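Local coordinates for protein MHC class I antigen (Ctenopharyngodon idella, PDB 5H5Z) that binds short peptides in the groove of its membrane-distal domains and, paired with beta-2 microglobulin, probably presents them to T cells of this bony fish, at residues E53-D56 / Y57-Q61; L164-Y167 / V168-K172; T209-N213 / G214-D218. One frame throughout, in Å; residues are numbered along the deposited sequence.

How the interactions relate
Interactions 1 and 2 sit in the peptide-binding part of the chain, interaction 3 in the immunoglobulin C1-set domain, with the centres of 1 and 3 about 54 Å apart. The first two are local contacts at the start of helix 55-82 and the end of helix 148-170, and they touch through two probable hydrogen bonds, Tyr-57 to Tyr-167 and Glu-53 to Tyr-170. Both are partly buried: Tyr-57, Trp-58, Leu-164 and Tyr-167 are buried, Asp-56, Arg-60 and Lys-166 exposed. Interaction 3 is a surface hairpin of cross-strand backbone bonds and one amide-carboxylate pair, in which Trp-210 is the buried residue. Helical backbone bonds and tyrosine hydroxyls mark the groove, strand pairing the immunoglobulin domain.

Interaction 1 (E53-D56 / Y57-Q61); sequences EGAD and YWDRQ
The side chain of Glu-53 lies across the ring of Tyr-57 at about a right angle, its methylene CG over one face. This is a CH-pi contact, with Glu-53 CG 3.9 Å from the centroid of the Tyr-57 ring. A bend at chi2 (-67°) folds the Glu-53 chain so that the carboxylate follows on above the ring's CD1 side, its plane only 26° from that of the phenol. The oxygen OE2 of Glu-53 settles 3.5 Å from CB of Tyr-57, while OE1 is hydrogen-bonded to Tyr-170 of the opposing helix.

Tyr-57 has CG anti to its own N (chi1 173°), which sets CG beside the carbonyl carbon with one ring face against Glu-53; its hydroxyl bonds Tyr-167. Next along the helix, the indole of Trp-58 takes CD2 of Tyr-57 over its face, and a water in the indole plane joins the edge to the chain: it accepts from Trp-58 NE1 at 2.7 Å and donates to Glu-53 O at 2.9 Å.

Gly-54 takes the N-cap position, and its O receives the N-H of Trp-58 at 3.1 Å. Asp-59 N reaches Ala-55 O at 2.8 Å in the following bond. On the outer side, Asp-56 O accepts Arg-60 N and, weakly, Arg-60 NH1 at the guanidinium edge.

Phe-32 and Met-33 of strand 30-36 lie against the two aromatic residues, and Gln-61 bonds the peptide backbone. The arrangement is the first turn of the alpha 1 helix, at the end of the groove where, as in other class I molecules, tyrosines probably receive the peptide N-terminus.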
loop_
_atom_site.group_PDB
_atom_site.type_symbol
_atom_site.label_atom_id
_atom_site.label_comp_id
_atom_site.label_asym_id
_atom_site.label_seq_id
_atom_site.Cartn_x
_atom_site.Cartn_y
_atom_site.Cartn_z
ATOM N N GLU A 53 3.170 -15.859 18.403
ATOM C CA GLU A 53 1.940 -16.641 18.365
ATOM C C GLU A 53 2.199 -17.927 17.597
ATOM O O GLU A 53 3.170 -18.018 16.838
ATOM C CB GLU A 53 0.790 -15.850 17.725
ATOM C CG GLU A 53 0.363 -14.593 18.477
ATOM C CD GLU A 53 -0.280 -14.871 19.827
ATOM O OE1 GLU A 53 -0.451 -13.908 20.598
ATOM O OE2 GLU A 53 -0.616 -16.035 20.123
ATOM N N GLY A 54 1.342 -18.920 17.804
ATOM C CA GLY A 54 1.527 -20.223 17.188
ATOM C C GLY A 54 0.236 -20.853 16.716
ATOM O O GLY A 54 -0.722 -20.151 16.375
ATOM N N ALA A 55 0.216 -22.184 16.718
ATOM C CA ALA A 55 -0.890 -22.966 16.169
ATOM C C ALA A 55 -2.271 -22.565 16.689
ATOM O O ALA A 55 -3.186 -22.374 15.893
ATOM C CB ALA A 55 -0.645 -24.452 16.383
ATOM N N ASP A 56 -2.415 -22.429 18.010
ATOM C CA ASP A 56 -3.699 -22.052 18.623
ATOM C C ASP A 56 -4.246 -20.728 18.086
ATOM O O ASP A 56 -5.428 -20.632 17.736
ATOM C CB ASP A 56 -3.585 -21.986 20.152
ATOM C CG ASP A 56 -3.876 -23.323 20.827
ATOM O OD1 ASP A 56 -3.851 -24.377 20.152
ATOM O OD2 ASP A 56 -4.133 -23.318 22.050
ATOM N N TYR A 57 -3.381 -19.721 18.025
ATOM C CA TYR A 57 -3.732 -18.406 17.489
ATOM C C TYR A 57 -4.199 -18.494 16.035
ATOM O O TYR A 57 -5.253 -17.960 15.674
ATOM C CB TYR A 57 -2.540 -17.452 17.618
ATOM C CG TYR A 57 -2.734 -16.105 16.949
ATOM C CD1 TYR A 57 -3.295 -15.031 17.642
ATOM C CD2 TYR A 57 -2.340 -15.898 15.621
ATOM C CE1 TYR A 57 -3.472 -13.794 17.031
ATOM C CE2 TYR A 57 -2.516 -14.670 14.999
ATOM C CZ TYR A 57 -3.081 -13.618 15.712
ATOM O OH TYR A 57 -3.256 -12.391 15.104
ATOM N N TRP A 58 -3.416 -19.183 15.210
ATOM C CA TRP A 58 -3.710 -19.277 13.782
ATOM C C TRP A 58 -4.928 -20.149 13.480
ATOM O O TRP A 58 -5.691 -19.836 12.569
ATOM C CB TRP A 58 -2.464 -19.692 12.992
ATOM C CG TRP A 58 -1.440 -18.588 12.985
ATOM C CD1 TRP A 58 -0.210 -18.597 13.586
ATOM C CD2 TRP A 58 -1.581 -17.298 12.379
ATOM N NE1 TRP A 58 0.428 -17.396 13.375
ATOM C CE2 TRP A 58 -0.390 -16.582 12.636
ATOM C CE3 TRP A 58 -2.593 -16.682 11.632
ATOM C CZ2 TRP A 58 -0.189 -15.273 12.181
ATOM C CZ3 TRP A 58 -2.387 -15.384 11.171
ATOM C CH2 TRP A 58 -1.195 -14.694 11.451
ATOM N N ASP A 59 -5.143 -21.201 14.269
ATOM C CA ASP A 59 -6.356 -22.009 14.120
ATOM C C ASP A 59 -7.607 -21.167 14.374
ATOM O O ASP A 59 -8.606 -21.298 13.659
ATOM C CB ASP A 59 -6.331 -23.236 15.043
ATOM C CG ASP A 59 -5.253 -24.242 14.655
ATOM O OD1 ASP A 59 -4.734 -24.172 13.520
ATOM O OD2 ASP A 59 -4.921 -25.108 15.490
ATOM N N ARG A 60 -7.536 -20.306 15.388
ATOM C CA ARG A 60 -8.636 -19.404 15.725
ATOM C C ARG A 60 -8.860 -18.356 14.641
ATOM O O ARG A 60 -10.004 -18.078 14.270
ATOM C CB ARG A 60 -8.406 -18.745 17.091
ATOM C CG ARG A 60 -9.144 -19.458 18.213
ATOM C CD ARG A 60 -8.435 -19.379 19.558
ATOM N NE ARG A 60 -9.045 -20.315 20.502
ATOM C CZ ARG A 60 -8.744 -21.613 20.573
ATOM N NH1 ARG A 60 -7.823 -22.132 19.764
ATOM N NH2 ARG A 60 -9.365 -22.394 21.450
ATOM N N GLN A 61 -7.769 -17.800 14.119
ATOM C CA GLN A 61 -7.857 -16.810 13.045
ATOM C C GLN A 61 -8.418 -17.424 11.758
ATOM O O GLN A 61 -9.246 -16.812 11.080
ATOM C CB GLN A 61 -6.500 -16.144 12.791
ATOM C CG GLN A 61 -6.581 -14.920 11.895
ATOM C CD GLN A 61 -7.546 -13.877 12.428
ATOM O OE1 GLN A 61 -7.197 -13.073 13.297
ATOM N NE2 GLN A 61 -8.773 -13.895 11.914
HETATM O O HOH W 1 3.035 -17.348 14.067
#

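Interaction 2 (L164-Y167 / V168-K172)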
loop_
_atom_site.group_PDB
_atom_site.type_symbol
_atom_site.label_atom_id
_atom_site.label_comp_id
_atom_site.label_asym_id
_atom_site.label_seq_id
_atom_site.Cartn_x
_atom_site.Cartn_y
_atom_site.Cartn_z
ATOM N N LEU A 164 -3.794 -4.902 19.472
ATOM C CA LEU A 164 -2.815 -3.950 18.959
ATOM C C LEU A 164 -1.672 -3.766 19.963
ATOM O O LEU A 164 -0.498 -3.851 19.601
ATOM C CB LEU A 164 -3.471 -2.608 18.619
ATOM C CG LEU A 164 -2.523 -1.474 18.209
ATOM C CD1 LEU A 164 -1.642 -1.848 17.018
ATOM C CD2 LEU A 164 -3.311 -0.212 17.916
ATOM N N LYS A 165 -2.017 -3.545 21.228
ATOM C CA LYS A 165 -1.001 -3.416 22.282
ATOM C C LYS A 165 -0.049 -4.626 22.344
ATOM O O LYS A 165 1.173 -4.458 22.493
ATOM C CB LYS A 165 -1.654 -3.140 23.642
ATOM C CG LYS A 165 -2.257 -1.744 23.751
ATOM C CD LYS A 165 -3.010 -1.541 25.056
ATOM C CE LYS A 165 -3.554 -0.122 25.139
ATOM N NZ LYS A 165 -4.617 0.013 26.171
ATOM N N LYS A 166 -0.603 -5.831 22.215
ATOM C CA LYS A 166 0.204 -7.052 22.168
ATOM C C LYS A 166 1.144 -7.063 20.962
ATOM O O LYS A 166 2.326 -7.384 21.104
ATOM C CB LYS A 166 -0.677 -8.310 22.162
ATOM C CG LYS A 166 -1.364 -8.646 23.475
ATOM C CD LYS A 166 -2.389 -9.750 23.242
ATOM C CE LYS A 166 -2.399 -10.762 24.369
ATOM N NZ LYS A 166 -1.163 -11.596 24.392
ATOM N N TYR A 167 0.617 -6.708 19.783
ATOM C CA TYR A 167 1.406 -6.697 18.547
ATOM C C TYR A 167 2.539 -5.681 18.603
ATOM O O TYR A 167 3.648 -5.954 18.131
ATOM C CB TYR A 167 0.521 -6.426 17.315
ATOM C CG TYR A 167 -0.593 -7.439 17.098
ATOM C CD1 TYR A 167 -0.440 -8.778 17.486
ATOM C CD2 TYR A 167 -1.790 -7.063 16.487
ATOM C CE1 TYR A 167 -1.451 -9.705 17.283
ATOM C CE2 TYR A 167 -2.818 -7.989 16.286
ATOM C CZ TYR A 167 -2.638 -9.305 16.683
ATOM O OH TYR A 167 -3.637 -10.231 16.482
ATOM N N VAL A 168 2.259 -4.515 19.184
ATOM C CA VAL A 168 3.260 -3.452 19.311
ATOM C C VAL A 168 4.422 -3.937 20.184
ATOM O O VAL A 168 5.580 -3.705 19.845
ATOM C CB VAL A 168 2.651 -2.122 19.817
ATOM C CG1 VAL A 168 3.735 -1.086 20.099
ATOM C CG2 VAL A 168 1.679 -1.567 18.784
ATOM N N ALA A 169 4.109 -4.641 21.274
ATOM C CA ALA A 169 5.146 -5.238 22.121
ATOM C C ALA A 169 5.934 -6.338 21.399
ATOM O O ALA A 169 7.166 -6.377 21.479
ATOM C CB ALA A 169 4.550 -5.758 23.424
ATOM N N TYR A 170 5.229 -7.224 20.695
ATOM C CA TYR A 170 5.877 -8.263 19.884
ATOM C C TYR A 170 6.866 -7.669 18.881
ATOM O O TYR A 170 7.988 -8.158 18.742
ATOM C CB TYR A 170 4.854 -9.074 19.082
ATOM C CG TYR A 170 3.849 -9.895 19.861
ATOM C CD1 TYR A 170 4.062 -10.258 21.199
ATOM C CD2 TYR A 170 2.693 -10.345 19.237
ATOM C CE1 TYR A 170 3.134 -11.027 21.886
ATOM C CE2 TYR A 170 1.758 -11.111 19.912
ATOM C CZ TYR A 170 1.980 -11.447 21.231
ATOM O OH TYR A 170 1.042 -12.209 21.879
ATOM N N GLY A 171 6.441 -6.621 18.176
ATOM C CA GLY A 171 7.245 -6.050 17.100
ATOM C C GLY A 171 7.863 -4.700 17.407
ATOM O O GLY A 171 8.190 -3.955 16.490
ATOM N N LYS A 172 8.042 -4.399 18.692
ATOM C CA LYS A 172 8.484 -3.075 19.146
ATOM C C LYS A 172 9.680 -2.524 18.376
ATOM O O LYS A 172 9.629 -1.401 17.859
ATOM C CB LYS A 172 8.790 -3.092 20.648
ATOM C CG LYS A 172 8.970 -1.708 21.250
ATOM C CD LYS A 172 9.497 -1.790 22.671
ATOM C CE LYS A 172 10.019 -0.448 23.169
ATOM N NZ LYS A 172 8.942 0.571 23.331
HETATM O O HOH W 2 1.392 -10.782 24.897
#
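With chi1 near -60° in both Tyr-167 (-59°) and Tyr-170 (-64°), the two rings swing back along the helix and meet obliquely. CD2 of Tyr-170 comes to the edge of the Tyr-167 ring, in its plane, 3.9 Å from Tyr-167 CD1. The same torsion lays one face of the Tyr-170 ring over the carbonyl of Lys-166, whose O stands 3.2 Å above the ring plane and also accepts Tyr-170 N at 2.9 Å.

Lys-166 runs beside the phenol, pointing the same way, and its bends at chi3 and chi4 bring NZ to a weak 3.4 Å bond with Tyr-170 OH. A water accepts from Lys-166 NZ at 2.7 Å and donates weakly to the same hydroxyl. On another side of the helix, CD1 of Leu-164 packs on CG2 of Val-168 at 3.8 Å, close to Leu-5 and His-3 of strand 3-13.

Gly-171 N bonds Tyr-167 O in the last turn, before Lys-172 begins helix 172-175. Tyr-170 OH, hydrogen-bonded to Glu-53 in the loop before helix 55-82, is probably polarised by that carboxylate and the lysine, whereas Tyr-167 OH bonds Tyr-57 and the peptide backbone.

Interaction 3 (T209-N213 / G214-D218); sequences TWQKN and GQDHD
Gln-211 and Asp-216 meet across the hairpin by a side-chain hydrogen bond: NE2 of Gln-211 donates to OD1 of Asp-216 at 2.9 Å, with an angle of 161° at the hydrogen. The oxygen lies close to the amide plane of the glutamine, but the donor approaches from above the carboxylate plane, the two planes being 55° apart. Gln-211 is extended beyond CG, and its other amide atom, OE1, is taken by Arg-264, so both ends of the amide have a partner and its rotation should be well defined.

The backbones that carry this pair are joined in antiparallel fashion. Lys-212 and Gln-215 form a hydrogen-bonded pair, with Lys-212 N to Gln-215 O at 2.7 Å and Gln-215 N to Lys-212 O at 3.0 Å. Gln-211 faces Asp-216 in a non-hydrogen-bonded pair, and CA of Gln-211 makes a C-H...O contact with Gln-215 O at 3.1 Å. Beyond it, His-217 N reaches Trp-210 O at 2.8 Å.

The aliphatic part of Lys-212 crosses the imidazole of His-217 obliquely, its CD 4.0 Å from ND1 of His-217. Asn-213 and Gly-214, both with positive phi, close a type I' turn from Lys-212 to Gln-215. A water bridges the turn, giving hydrogens to Asn-213 O at 2.9 Å and to Gln-215 OE1.

Farther out, Asn-213 OD1 is bonded to Arg-251 N. Trp-210 turns inward onto the Cys-196 to Cys-254 disulfide of the immunoglobulin core, with NE1 bonded to Ser-238, while His-217 meets Phe-252 edge-to-face. Strand 207-212 thus runs between 252-258 and the short outermost strand 215-216, and strands 194-201 and 234-240 of the facing sheet lie against Trp-210.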
loop_
_atom_site.group_PDB
_atom_site.type_symbol
_atom_site.label_atom_id
_atom_site.label_comp_id
_atom_site.label_asym_id
_atom_site.label_seq_id
_atom_site.Cartn_x
_atom_site.Cartn_y
_atom_site.Cartn_z
ATOM N N THR A 209 14.075 19.301 -0.076
ATOM C CA THR A 209 14.054 20.679 -0.546
ATOM C C THR A 209 15.304 20.992 -1.343
ATOM O O THR A 209 16.316 20.296 -1.245
ATOM C CB THR A 209 13.954 21.693 0.614
ATOM O OG1 THR A 209 15.050 21.498 1.513
ATOM C CG2 THR A 209 12.639 21.546 1.373
ATOM N N TRP A 210 15.236 22.081 -2.090
ATOM C CA TRP A 210 16.368 22.571 -2.850
ATOM C C TRP A 210 16.751 23.941 -2.329
ATOM O O TRP A 210 15.902 24.716 -1.919
ATOM C CB TRP A 210 16.022 22.660 -4.332
ATOM C CG TRP A 210 15.810 21.344 -4.982
ATOM C CD1 TRP A 210 14.627 20.705 -5.158
ATOM C CD2 TRP A 210 16.809 20.502 -5.556
ATOM N NE1 TRP A 210 14.821 19.519 -5.800
ATOM C CE2 TRP A 210 16.155 19.369 -6.061
ATOM C CE3 TRP A 210 18.193 20.598 -5.697
ATOM C CZ2 TRP A 210 16.831 18.340 -6.688
ATOM C CZ3 TRP A 210 18.862 19.578 -6.323
ATOM C CH2 TRP A 210 18.183 18.463 -6.812
ATOM N N GLN A 211 18.044 24.224 -2.330
ATOM C CA GLN A 211 18.521 25.532 -1.931
ATOM C C GLN A 211 19.427 26.118 -3.007
ATOM O O GLN A 211 20.180 25.405 -3.658
ATOM C CB GLN A 211 19.253 25.462 -0.589
ATOM C CG GLN A 211 18.322 25.368 0.608
ATOM C CD GLN A 211 18.951 25.875 1.891
ATOM O OE1 GLN A 211 20.144 25.704 2.119
ATOM N NE2 GLN A 211 18.146 26.500 2.733
ATOM N N LYS A 212 19.314 27.422 -3.203
ATOM C CA LYS A 212 20.213 28.134 -4.087
ATOM C C LYS A 212 21.014 29.102 -3.234
ATOM O O LYS A 212 20.457 29.985 -2.601
ATOM C CB LYS A 212 19.409 28.890 -5.141
ATOM C CG LYS A 212 20.242 29.629 -6.172
ATOM C CD LYS A 212 19.346 30.360 -7.156
ATOM C CE LYS A 212 20.139 31.295 -8.053
ATOM N NZ LYS A 212 19.239 32.171 -8.852
ATOM N N ASN A 213 22.327 28.934 -3.219
ATOM C CA ASN A 213 23.179 29.850 -2.486
ATOM C C ASN A 213 22.751 29.961 -1.027
ATOM O O ASN A 213 22.765 31.044 -0.453
ATOM C CB ASN A 213 23.167 31.223 -3.159
ATOM C CG ASN A 213 23.627 31.161 -4.600
ATOM O OD1 ASN A 213 24.543 30.416 -4.931
ATOM N ND2 ASN A 213 22.989 31.942 -5.464
ATOM N N GLY A 214 22.362 28.836 -0.437
ATOM C CA GLY A 214 21.979 28.791 0.964
ATOM C C GLY A 214 20.589 29.290 1.303
ATOM O O GLY A 214 20.269 29.475 2.469
ATOM N N GLN A 215 19.753 29.509 0.298
ATOM C CA GLN A 215 18.380 29.936 0.545
ATOM C C GLN A 215 17.420 28.984 -0.143
ATOM O O GLN A 215 17.754 28.393 -1.158
ATOM C CB GLN A 215 18.147 31.365 0.062
ATOM C CG GLN A 215 19.025 32.404 0.737
ATOM C CD GLN A 215 18.834 32.452 2.240
ATOM O OE1 GLN A 215 19.798 32.391 2.995
ATOM N NE2 GLN A 215 17.587 32.565 2.678
ATOM N N ASP A 216 16.235 28.810 0.428
ATOM C CA ASP A 216 15.294 27.849 -0.118
ATOM C C ASP A 216 14.900 28.269 -1.519
ATOM O O ASP A 216 14.607 29.432 -1.765
ATOM C CB ASP A 216 14.051 27.752 0.763
ATOM C CG ASP A 216 14.278 26.899 2.002
ATOM O OD1 ASP A 216 15.298 26.184 2.061
ATOM O OD2 ASP A 216 13.429 26.948 2.913
ATOM N N HIS A 217 14.895 27.309 -2.433
ATOM C CA HIS A 217 14.545 27.574 -3.817
ATOM C C HIS A 217 13.340 26.729 -4.194
ATOM O O HIS A 217 13.414 25.507 -4.198
ATOM C CB HIS A 217 15.734 27.212 -4.698
ATOM C CG HIS A 217 15.543 27.524 -6.146
ATOM N ND1 HIS A 217 15.736 28.785 -6.662
ATOM C CD2 HIS A 217 15.198 26.737 -7.188
ATOM C CE1 HIS A 217 15.506 28.762 -7.961
ATOM N NE2 HIS A 217 15.181 27.531 -8.306
ATOM N N ASP A 218 12.243 27.382 -4.552
ATOM C CA ASP A 218 11.002 26.668 -4.862
ATOM C C ASP A 218 10.582 26.726 -6.337
ATOM O O ASP A 218 9.543 26.187 -6.705
ATOM C CB ASP A 218 9.855 27.108 -3.926
ATOM C CG ASP A 218 9.609 28.615 -3.936
ATOM O OD1 ASP A 218 9.873 29.284 -4.962
ATOM O OD2 ASP A 218 9.132 29.134 -2.902
HETATM O O HOH W 3 22.893 25.818 -1.530
HETATM O O HOH W 4 22.781 32.490 2.100
#